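Local coordinates for transcriptional regulator, putative, Mar family (Thermotoga maritima, PDB 2ETH), which probably binds DNA and regulates transcription as a dimeric member of the MarR family, at residues Y48-V53 and R85-R90. Residues are numbered along the deposited sequence; the frame is centred on the assembly and turned at random.
Sequences YAFLYV and RGLVVR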
ATOM      1  N   TYR A  48      -0.572  -7.651  -3.884  1.00 47.19           N
ATOM      2  CA  TYR A  48      -2.016  -7.490  -3.838  1.00 47.66           C
ATOM      3  C   TYR A  48      -2.706  -8.823  -4.146  1.00 46.48           C
ATOM      4  O   TYR A  48      -3.633  -9.262  -3.409  1.00 46.68           O
ATOM      5  CB  TYR A  48      -2.391  -6.374  -4.857  1.00 50.77           C
ATOM      6  CG  TYR A  48      -3.768  -5.785  -4.705  1.00 53.17           C
ATOM      7  CD1 TYR A  48      -4.342  -5.602  -3.446  1.00 57.67           C
ATOM      8  CD2 TYR A  48      -4.519  -5.418  -5.815  1.00 57.27           C
ATOM      9  CE1 TYR A  48      -5.626  -5.064  -3.291  1.00 56.53           C
ATOM     10  CE2 TYR A  48      -5.821  -4.867  -5.655  1.00 57.76           C
ATOM     11  CZ  TYR A  48      -6.336  -4.711  -4.378  1.00 55.19           C
ATOM     12  OH  TYR A  48      -7.575  -4.210  -4.191  1.00 57.34           O
ATOM     13  N   ALA A  49      -2.239  -9.508  -5.192  1.00 44.47           N
ATOM     14  CA  ALA A  49      -2.793 -10.829  -5.534  1.00 43.72           C
ATOM     15  C   ALA A  49      -2.460 -11.888  -4.460  1.00 42.85           C
ATOM     16  O   ALA A  49      -3.289 -12.732  -4.147  1.00 42.31           O
ATOM     17  CB  ALA A  49      -2.348 -11.282  -6.912  1.00 42.51           C
ATOM     18  N   PHE A  50      -1.262 -11.827  -3.894  1.00 42.54           N
ATOM     19  CA  PHE A  50      -0.839 -12.757  -2.839  1.00 43.04           C
ATOM     20  C   PHE A  50      -1.745 -12.608  -1.623  1.00 43.35           C
ATOM     21  O   PHE A  50      -2.312 -13.580  -1.185  1.00 43.70           O
ATOM     22  CB  PHE A  50       0.647 -12.559  -2.436  1.00 43.34           C
ATOM     23  CG  PHE A  50       1.089 -13.425  -1.259  1.00 44.80           C
ATOM     24  CD1 PHE A  50       1.271 -14.812  -1.411  1.00 43.78           C
ATOM     25  CD2 PHE A  50       1.280 -12.863   0.011  1.00 43.82           C
ATOM     26  CE1 PHE A  50       1.657 -15.596  -0.317  1.00 44.27           C
ATOM     27  CE2 PHE A  50       1.662 -13.646   1.096  1.00 43.76           C
ATOM     28  CZ  PHE A  50       1.871 -14.998   0.938  1.00 42.67           C
ATOM     29  N   LEU A  51      -1.931 -11.383  -1.125  1.00 44.24           N
ATOM     30  CA  LEU A  51      -2.832 -11.137   0.037  1.00 43.94           C
ATOM     31  C   LEU A  51      -4.286 -11.503  -0.220  1.00 43.65           C
ATOM     32  O   LEU A  51      -4.972 -12.074   0.657  1.00 43.55           O
ATOM     33  CB  LEU A  51      -2.742  -9.695   0.496  1.00 44.51           C
ATOM     34  CG  LEU A  51      -1.402  -9.276   1.126  1.00 45.73           C
ATOM     35  CD1 LEU A  51      -1.350  -7.740   1.277  1.00 44.33           C
ATOM     36  CD2 LEU A  51      -1.214  -9.996   2.484  1.00 46.47           C
ATOM     37  N   TYR A  52      -4.766 -11.215  -1.412  1.00 43.49           N
ATOM     38  CA  TYR A  52      -6.124 -11.591  -1.764  1.00 43.60           C
ATOM     39  C   TYR A  52      -6.298 -13.076  -1.535  1.00 43.38           C
ATOM     40  O   TYR A  52      -7.193 -13.472  -0.808  1.00 44.15           O
ATOM     41  CB  TYR A  52      -6.427 -11.196  -3.210  1.00 44.63           C
ATOM     42  CG  TYR A  52      -7.808 -11.550  -3.689  1.00 45.90           C
ATOM     43  CD1 TYR A  52      -8.918 -11.224  -2.924  1.00 47.65           C
ATOM     44  CD2 TYR A  52      -8.010 -12.197  -4.912  1.00 44.50           C
ATOM     45  CE1 TYR A  52     -10.212 -11.526  -3.351  1.00 47.55           C
ATOM     46  CE2 TYR A  52      -9.288 -12.498  -5.346  1.00 46.76           C
ATOM     47  CZ  TYR A  52     -10.398 -12.152  -4.533  1.00 48.65           C
ATOM     48  OH  TYR A  52     -11.708 -12.459  -4.866  1.00 49.86           O
ATOM     49  N   VAL A  53      -5.423 -13.904  -2.094  1.00 42.81           N
ATOM     50  CA  VAL A  53      -5.484 -15.361  -1.830  1.00 42.80           C
ATOM     51  C   VAL A  53      -5.169 -15.753  -0.383  1.00 43.36           C
ATOM     52  O   VAL A  53      -5.806 -16.648   0.166  1.00 43.21           O
ATOM     53  CB  VAL A  53      -4.568 -16.213  -2.861  1.00 43.81           C
ATOM     54  CG1 VAL A  53      -4.524 -17.732  -2.480  1.00 40.65           C
ATOM     55  CG2 VAL A  53      -5.075 -16.026  -4.282  1.00 39.48           C
ATOM     56  N   ARG A  85       8.733 -17.228  -6.960  1.00 44.82           N
ATOM     57  CA  ARG A  85       9.220 -16.921  -5.603  1.00 44.49           C
ATOM     58  C   ARG A  85       8.812 -18.022  -4.606  1.00 42.91           C
ATOM     59  O   ARG A  85       9.191 -17.977  -3.438  1.00 41.39           O
ATOM     60  CB  ARG A  85       8.712 -15.583  -5.059  1.00 44.27           C
ATOM     61  CG  ARG A  85       8.639 -14.454  -6.022  1.00 46.63           C
ATOM     62  CD  ARG A  85       7.946 -13.225  -5.405  1.00 47.91           C
ATOM     63  NE  ARG A  85       8.941 -12.181  -5.178  1.00 52.67           N
ATOM     64  CZ  ARG A  85       9.314 -11.264  -6.070  1.00 53.48           C
ATOM     65  NH1 ARG A  85       8.772 -11.209  -7.273  1.00 56.48           N
ATOM     66  NH2 ARG A  85      10.241 -10.384  -5.752  1.00 53.34           N
ATOM     67  N   GLY A  86       8.027 -18.998  -5.059  1.00 42.29           N
ATOM     68  CA  GLY A  86       7.732 -20.174  -4.240  1.00 41.49           C
ATOM     69  C   GLY A  86       6.627 -19.961  -3.225  1.00 40.89           C
ATOM     70  O   GLY A  86       6.522 -20.720  -2.252  1.00 41.72           O
ATOM     71  N   LEU A  87       5.792 -18.960  -3.480  1.00 39.50           N
ATOM     72  CA  LEU A  87       4.734 -18.539  -2.547  1.00 39.36           C
ATOM     73  C   LEU A  87       3.356 -19.155  -2.835  1.00 38.67           C
ATOM     74  O   LEU A  87       2.572 -19.325  -1.926  1.00 38.83           O
ATOM     75  CB  LEU A  87       4.602 -16.998  -2.528  1.00 39.13           C
ATOM     76  CG  LEU A  87       5.856 -16.189  -2.105  1.00 38.88           C
ATOM     77  CD1 LEU A  87       5.566 -14.714  -2.293  1.00 35.51           C
ATOM     78  CD2 LEU A  87       6.259 -16.486  -0.645  1.00 35.37           C
ATOM     79  N   VAL A  88       3.060 -19.449  -4.094  1.00 38.53           N
ATOM     80  CA  VAL A  88       1.764 -20.026  -4.506  1.00 37.69           C
ATOM     81  C   VAL A  88       1.970 -21.064  -5.617  1.00 38.29           C
ATOM     82  O   VAL A  88       3.049 -21.162  -6.222  1.00 37.76           O
ATOM     83  CB  VAL A  88       0.783 -18.967  -5.050  1.00 37.21           C
ATOM     84  CG1 VAL A  88       0.698 -17.807  -4.096  1.00 33.64           C
ATOM     85  CG2 VAL A  88       1.218 -18.529  -6.497  1.00 36.24           C
ATOM     86  N   VAL A  89       0.905 -21.808  -5.895  1.00 38.49           N
ATOM     87  CA  VAL A  89       0.931 -22.876  -6.852  1.00 38.89           C
ATOM     88  C   VAL A  89      -0.499 -23.013  -7.357  1.00 39.73           C
ATOM     89  O   VAL A  89      -1.393 -22.638  -6.668  1.00 39.48           O
ATOM     90  CB  VAL A  89       1.500 -24.178  -6.189  1.00 39.15           C
ATOM     91  CG1 VAL A  89       0.521 -24.801  -5.200  1.00 38.19           C
ATOM     92  CG2 VAL A  89       1.912 -25.136  -7.220  1.00 39.75           C
ATOM     93  N   ARG A  90      -0.698 -23.462  -8.588  1.00 41.33           N
ATOM     94  CA  ARG A  90      -2.033 -23.702  -9.141  1.00 43.03           C
ATOM     95  C   ARG A  90      -2.320 -25.177  -8.942  1.00 42.82           C
ATOM     96  O   ARG A  90      -1.526 -26.003  -9.334  1.00 41.58           O
ATOM     97  CB  ARG A  90      -2.091 -23.434 -10.653  1.00 43.40           C
ATOM     98  CG  ARG A  90      -1.683 -22.041 -11.089  1.00 47.00           C
ATOM     99  CD  ARG A  90      -0.758 -22.088 -12.365  1.00 51.96           C
ATOM    100  NE  ARG A  90      -0.758 -20.833 -13.135  1.00 53.62           N
ATOM    101  CZ  ARG A  90       0.325 -20.156 -13.539  1.00 56.82           C
ATOM    102  NH1 ARG A  90       1.556 -20.601 -13.307  1.00 59.84           N
ATOM    103  NH2 ARG A  90       0.182 -19.014 -14.205  1.00 57.04           N
TER
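In the winged helix-turn-helix domain of this MarR-family protein, the ring of F50, on helix 44-56, packs against L87 and V88, where the chain leaves helix 72-84 and enters the first strand of the wing. It illustrates how one aromatic residue can join a helix to the base of a β-hairpin, here through apolar contacts alone between residues 48-53 and 85-90. The CB of F50 does not itself aim at L87; a chi1 of 175°, with CG opposite the backbone N, swings the ring over toward it, and one side of the ring, CD1 and CE1, does the touching. CE1 lies 3.9 Å from CB of L87, which approaches obliquely, the two side chains crossing at about a right angle. L82 of helix 72-84 touches both F50 and V88, so the three share one apolar cluster. Shortening F50 to an alanine would remove the ring, and is likely to leave L87 and V88 without their apolar contact to residues 48-53 and to open a gap beside L82. Just upstream, G86 adopts the positive phi (82°) of a Schellman motif ending helix 72-84, and the turn brings L87 round to face helix 44-56. R85, by contrast, makes salt bridges with D41 and E46. At the start of the strand, V88 sets CG1 at the edge of the aromatic ring, near its plane, 4.1 Å from CD1 of F50.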